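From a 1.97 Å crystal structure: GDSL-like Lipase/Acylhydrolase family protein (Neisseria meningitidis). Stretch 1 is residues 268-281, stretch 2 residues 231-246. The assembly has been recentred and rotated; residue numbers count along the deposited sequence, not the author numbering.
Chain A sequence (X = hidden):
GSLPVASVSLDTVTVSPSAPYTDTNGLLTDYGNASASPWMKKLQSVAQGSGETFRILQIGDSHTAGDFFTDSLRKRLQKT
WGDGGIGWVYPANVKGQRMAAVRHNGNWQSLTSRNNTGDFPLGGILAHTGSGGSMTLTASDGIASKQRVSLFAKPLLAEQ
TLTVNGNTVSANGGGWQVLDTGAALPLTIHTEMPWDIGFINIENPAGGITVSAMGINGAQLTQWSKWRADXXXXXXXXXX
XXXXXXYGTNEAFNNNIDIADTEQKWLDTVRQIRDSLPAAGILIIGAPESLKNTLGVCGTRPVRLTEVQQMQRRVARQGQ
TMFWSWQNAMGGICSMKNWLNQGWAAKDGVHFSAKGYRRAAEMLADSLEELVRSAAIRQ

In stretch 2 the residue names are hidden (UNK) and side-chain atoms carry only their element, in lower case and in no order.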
# COMPACT_ATOMS: atom_id res chain seq x y z
N ASP A 268 7.13 5.11 -16.98
CA ASP A 268 8.45 5.03 -16.37
C ASP A 268 8.41 4.33 -15.01
O ASP A 268 9.25 3.48 -14.71
CB ASP A 268 9.07 6.41 -16.19
CG ASP A 268 9.48 7.05 -17.51
OD1 ASP A 268 9.51 6.33 -18.54
OD2 ASP A 268 9.77 8.27 -17.51
N THR A 269 7.43 4.70 -14.18
CA THR A 269 7.29 4.12 -12.86
C THR A 269 7.01 2.62 -12.92
O THR A 269 7.59 1.84 -12.16
CB THR A 269 6.20 4.84 -12.02
OG1 THR A 269 6.44 6.25 -12.02
CG2 THR A 269 6.22 4.34 -10.59
N VAL A 270 6.13 2.20 -13.83
CA VAL A 270 5.84 0.78 -14.01
C VAL A 270 7.09 0.01 -14.46
O VAL A 270 7.40 -1.06 -13.95
CB VAL A 270 4.68 0.54 -15.02
CG1 VAL A 270 4.55 -0.94 -15.36
CG2 VAL A 270 3.36 1.08 -14.45
N ARG A 271 7.81 0.59 -15.43
CA ARG A 271 9.08 0.03 -15.89
C ARG A 271 10.03 -0.18 -14.72
O ARG A 271 10.61 -1.26 -14.54
CB ARG A 271 9.72 0.99 -16.90
CG ARG A 271 10.64 0.34 -17.89
CD ARG A 271 11.59 1.35 -18.56
NE ARG A 271 11.02 2.69 -18.74
CZ ARG A 271 10.02 2.99 -19.58
NH1 ARG A 271 9.43 2.04 -20.30
NH2 ARG A 271 9.60 4.25 -19.67
N GLN A 272 10.17 0.86 -13.91
CA GLN A 272 11.05 0.79 -12.75
C GLN A 272 10.63 -0.26 -11.72
O GLN A 272 11.48 -0.96 -11.16
CB GLN A 272 11.22 2.17 -12.14
CG GLN A 272 12.07 3.05 -13.03
CD GLN A 272 12.07 4.49 -12.60
OE1 GLN A 272 12.15 4.80 -11.41
NE2 GLN A 272 11.96 5.40 -13.57
N ILE A 273 9.32 -0.38 -11.49
CA ILE A 273 8.82 -1.43 -10.61
C ILE A 273 9.21 -2.81 -11.14
O ILE A 273 9.65 -3.68 -10.38
CB ILE A 273 7.28 -1.34 -10.44
CG1 ILE A 273 6.89 -0.10 -9.62
CG2 ILE A 273 6.74 -2.61 -9.79
CD1 ILE A 273 5.39 0.25 -9.68
N ARG A 274 9.05 -3.01 -12.44
CA ARG A 274 9.39 -4.30 -13.06
C ARG A 274 10.88 -4.61 -12.97
O ARG A 274 11.26 -5.73 -12.67
CB ARG A 274 8.95 -4.34 -14.52
CG ARG A 274 7.44 -4.33 -14.71
CD ARG A 274 7.07 -4.86 -16.09
NE ARG A 274 5.62 -4.92 -16.27
CZ ARG A 274 4.84 -5.81 -15.66
NH1 ARG A 274 5.37 -6.70 -14.83
NH2 ARG A 274 3.52 -5.81 -15.88
N ASP A 275 11.72 -3.60 -13.21
CA ASP A 275 13.16 -3.76 -13.04
C ASP A 275 13.50 -4.13 -11.60
O ASP A 275 14.34 -4.99 -11.36
CB ASP A 275 13.93 -2.48 -13.41
CG ASP A 275 13.80 -2.10 -14.88
OD1 ASP A 275 13.27 -2.91 -15.69
OD2 ASP A 275 14.26 -0.99 -15.23
N SER A 276 12.83 -3.48 -10.65
CA SER A 276 13.16 -3.66 -9.24
C SER A 276 12.61 -4.95 -8.66
O SER A 276 13.20 -5.53 -7.75
CB SER A 276 12.69 -2.46 -8.40
OG SER A 276 13.28 -1.27 -8.88
N LEU A 277 11.47 -5.40 -9.18
CA LEU A 277 10.85 -6.65 -8.73
C LEU A 277 10.40 -7.46 -9.95
O LEU A 277 9.23 -7.43 -10.33
CB LEU A 277 9.66 -6.36 -7.82
CG LEU A 277 9.86 -5.78 -6.41
CD1 LEU A 277 8.52 -5.33 -5.86
CD2 LEU A 277 10.49 -6.82 -5.50
N PRO A 278 11.34 -8.19 -10.58
CA PRO A 278 11.06 -8.88 -11.85
C PRO A 278 10.00 -9.97 -11.73
O PRO A 278 9.36 -10.29 -12.73
CB PRO A 278 12.41 -9.50 -12.23
CG PRO A 278 13.43 -8.84 -11.34
CD PRO A 278 12.70 -8.45 -10.10
N ALA A 279 9.80 -10.53 -10.55
CA ALA A 279 8.84 -11.61 -10.39
C ALA A 279 7.45 -11.12 -9.92
O ALA A 279 6.53 -11.93 -9.77
CB ALA A 279 9.38 -12.67 -9.43
N ALA A 280 7.30 -9.81 -9.71
CA ALA A 280 6.04 -9.30 -9.15
C ALA A 280 4.97 -9.04 -10.21
O ALA A 280 5.27 -8.66 -11.34
CB ALA A 280 6.29 -8.03 -8.33
N GLY A 281 3.71 -9.23 -9.83
CA GLY A 281 2.61 -8.75 -10.64
C GLY A 281 2.36 -7.29 -10.33
O GLY A 281 2.76 -6.80 -9.28
N UNK A 231 14.81 4.86 -3.77
CA UNK A 231 13.53 4.28 -3.34
C UNK A 231 13.18 2.93 -4.02
O UNK A 231 12.51 2.08 -3.43
c UNK A 231 12.22 5.66 -5.07
c UNK A 231 12.40 5.29 -3.59
c UNK A 231 11.88 8.47 -6.88
c UNK A 231 11.23 6.80 -5.18
n UNK A 231 11.17 7.41 -6.50
n UNK A 231 12.74 9.04 -6.03
n UNK A 231 11.74 8.95 -8.10
N UNK A 232 13.64 2.73 -5.25
CA UNK A 232 13.42 1.44 -5.92
C UNK A 232 14.20 0.29 -5.27
O UNK A 232 13.76 -0.86 -5.31
c UNK A 232 10.25 3.33 -8.90
c UNK A 232 13.75 1.54 -7.42
c UNK A 232 12.79 2.48 -8.19
s UNK A 232 11.06 1.98 -8.03
N UNK A 233 15.35 0.58 -4.68
CA UNK A 233 16.04 -0.43 -3.88
C UNK A 233 15.26 -0.78 -2.61
O UNK A 233 15.28 -1.93 -2.17
c UNK A 233 17.47 -0.01 -3.54
n UNK A 233 19.34 1.08 -4.64
c UNK A 233 18.31 0.26 -4.79
o UNK A 233 18.02 -0.25 -5.87
N UNK A 234 14.57 0.20 -2.04
CA UNK A 234 13.63 -0.09 -0.94
C UNK A 234 12.49 -1.00 -1.45
O UNK A 234 12.08 -1.94 -0.77
c UNK A 234 13.04 1.19 -0.33
o UNK A 234 15.20 1.66 0.66
o UNK A 234 13.80 3.34 0.38
c UNK A 234 14.09 2.12 0.28
N UNK A 235 11.96 -0.70 -2.63
CA UNK A 235 10.89 -1.53 -3.20
C UNK A 235 11.36 -2.97 -3.43
O UNK A 235 10.65 -3.93 -3.11
c UNK A 235 8.96 -1.14 -6.56
c UNK A 235 10.39 -0.92 -4.52
c UNK A 235 9.29 -1.73 -5.22
c UNK A 235 8.06 -1.86 -4.36
N UNK A 236 12.56 -3.11 -3.99
CA UNK A 236 13.16 -4.42 -4.19
C UNK A 236 13.17 -5.23 -2.89
O UNK A 236 13.02 -6.44 -2.91
c UNK A 236 14.59 -4.28 -4.76
N UNK A 237 13.32 -4.54 -1.76
CA UNK A 237 13.48 -5.24 -0.49
C UNK A 237 12.18 -5.45 0.27
O UNK A 237 12.23 -5.95 1.39
n UNK A 237 16.96 -2.44 0.46
o UNK A 237 17.43 -4.25 1.70
c UNK A 237 15.89 -4.52 -0.10
c UNK A 237 14.48 -4.50 0.42
c UNK A 237 16.83 -3.72 0.77
N UNK A 238 11.04 -5.07 -0.31
CA UNK A 238 9.75 -5.31 0.35
C UNK A 238 9.35 -6.76 0.19
O UNK A 238 8.57 -7.30 0.98
c UNK A 238 8.80 -2.99 -0.04
o UNK A 238 8.51 -4.73 -1.67
c UNK A 238 8.60 -4.47 -0.27
N UNK A 239 9.87 -7.40 -0.85
CA UNK A 239 9.50 -8.76 -1.16
C UNK A 239 8.12 -8.88 -1.80
O UNK A 239 7.59 -9.98 -1.90
N UNK A 240 7.55 -7.75 -2.24
CA UNK A 240 6.21 -7.73 -2.82
C UNK A 240 6.08 -8.66 -4.03
O UNK A 240 6.90 -8.62 -4.94
c UNK A 240 5.80 -6.32 -3.21
N UNK A 241 5.04 -9.48 -4.03
CA UNK A 241 4.78 -10.37 -5.15
C UNK A 241 3.69 -9.82 -6.05
O UNK A 241 3.54 -10.24 -7.20
o UNK A 241 6.67 -12.43 -4.35
c UNK A 241 4.40 -11.76 -4.63
o UNK A 241 5.29 -12.79 -2.69
c UNK A 241 5.53 -12.39 -3.84
N UNK A 242 2.92 -8.88 -5.52
CA UNK A 242 1.93 -8.14 -6.31
C UNK A 242 1.92 -6.69 -5.82
O UNK A 242 1.72 -6.44 -4.63
c UNK A 242 0.53 -8.76 -6.15
c UNK A 242 -1.99 -8.60 -6.37
c UNK A 242 -0.55 -7.82 -8.28
c UNK A 242 -0.66 -7.98 -6.75
N UNK A 243 2.16 -5.75 -6.72
CA UNK A 243 2.16 -4.33 -6.37
C UNK A 243 0.88 -3.70 -6.89
O UNK A 243 0.61 -3.73 -8.10
c UNK A 243 4.66 -4.18 -6.49
c UNK A 243 3.36 -3.60 -7.00
c UNK A 243 3.28 -2.08 -6.72
N UNK A 244 0.09 -3.14 -5.99
CA UNK A 244 -1.13 -2.45 -6.38
C UNK A 244 -0.89 -0.95 -6.30
O UNK A 244 -0.53 -0.42 -5.24
c UNK A 244 -2.53 -4.33 -5.46
c UNK A 244 -2.32 -2.81 -5.48
c UNK A 244 -3.59 -2.08 -5.94
c UNK A 244 -3.75 -4.80 -4.65
N UNK A 245 -1.08 -0.28 -7.43
CA UNK A 245 -0.99 1.18 -7.47
C UNK A 245 -2.40 1.75 -7.49
O UNK A 245 -3.18 1.48 -8.41
c UNK A 245 1.75 1.43 -10.24
c UNK A 245 -0.22 1.63 -8.71
c UNK A 245 2.13 1.70 -7.76
c UNK A 245 1.21 1.12 -8.85
N UNK A 246 -2.73 2.53 -6.48
CA UNK A 246 -4.08 3.09 -6.39
C UNK A 246 -4.03 4.61 -6.25
O UNK A 246 -4.02 5.15 -5.14
o UNK A 246 -6.16 3.00 -5.09
c UNK A 246 -4.86 2.45 -5.22
O HOH W 1 6.42 -13.57 -7.42

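Position 231 has an unbranched run of three carbons and a nitrogen, then a carbon carrying two more nitrogens. That guanidinium makes it Arg-231. It does not contact stretch 1.

Position 232 is an unbranched chain of two carbons, a sulfur and a terminal carbon. Its CB lies 3.2 Å from Ser-276 OG, and its terminal carbon touches Gln-272. It is Met-232. Its CE lies 3.5 Å from Gln-272 OE1.

Position 233 has two carbons, the second carrying one oxygen and one nitrogen. This is Asn-233; its CA-to-CB bond points away from stretch 1, and it makes no contact there. Position 234 has two carbons, the second carrying two oxygens. It is Asp-234, out of reach and hydrogen-bonded elsewhere in the structure.

Position 235 has four carbons, forked at the second. They lie against Leu-277 and Ile-273. It is Leu-235. Its CG is 3.7 Å from Leu-277 CD1, and its CD2 is 3.8 Å from Ile-273 CG1. Position 236 has a single carbon. This CB sits 3.5 Å from Ser-276 O, where the two helices come close. It is Ala-236.

Position 237 has three carbons, the third carrying one oxygen and one nitrogen. It is Gln-237, its CA-to-CB bond pointing away; its NE2 donates to Asn-233 O at 3.2 Å. Position 238 has one carbon carrying an oxygen and a carbon: Thr-238. Its OG1 donates to Leu-235 O at 2.7 Å.

Position 239 has no side-chain atoms and a positive phi, which favours its identity, Gly-239. It leaves the helical conformation. Position 240 has one carbon, 3.9 Å (as CB) from Leu-277 CD1. It is Ala-240.

Position 241 has two carbons, the second carrying two oxygens: Asp-241. Its CA-to-CB bond points away, but a water donates to both its OD1 and Ala-279 O. Position 242 has four carbons, forked at the second. It is Leu-242, paired with Gly-281.

Position 243 has three carbons, forked at the first, touching Leu-277. It is Val-243. Its CG2 lies 4.1 Å from Leu-277 CD1. Position 244 has four carbons, forked at the first with one two-carbon arm: Ile-244, its CA-to-CB bond pointing away. Position 245 has four carbons, forked at the second, and meets Ile-273. It is Leu-245. Its CD1 is 3.9 Å from Ile-273 CD1. Position 246 has one carbon and one oxygen: Ser-246, out of reach.

The contact has two parts. Ile-273 and Leu-277 pack apolar side chains against both the helix and the strand of stretch 2. Beyond the turn, the backbones pair in parallel: Gly-281 N donates to Asp-241 O at 2.8 Å, and Val-243 N donates to Gly-281 O at 2.8 Å. Both bonds are nearly straight, so Gly-281 is held through both its amide and its carbonyl.

Stretch 2 231-246: RMNDLAQTGADLVILS
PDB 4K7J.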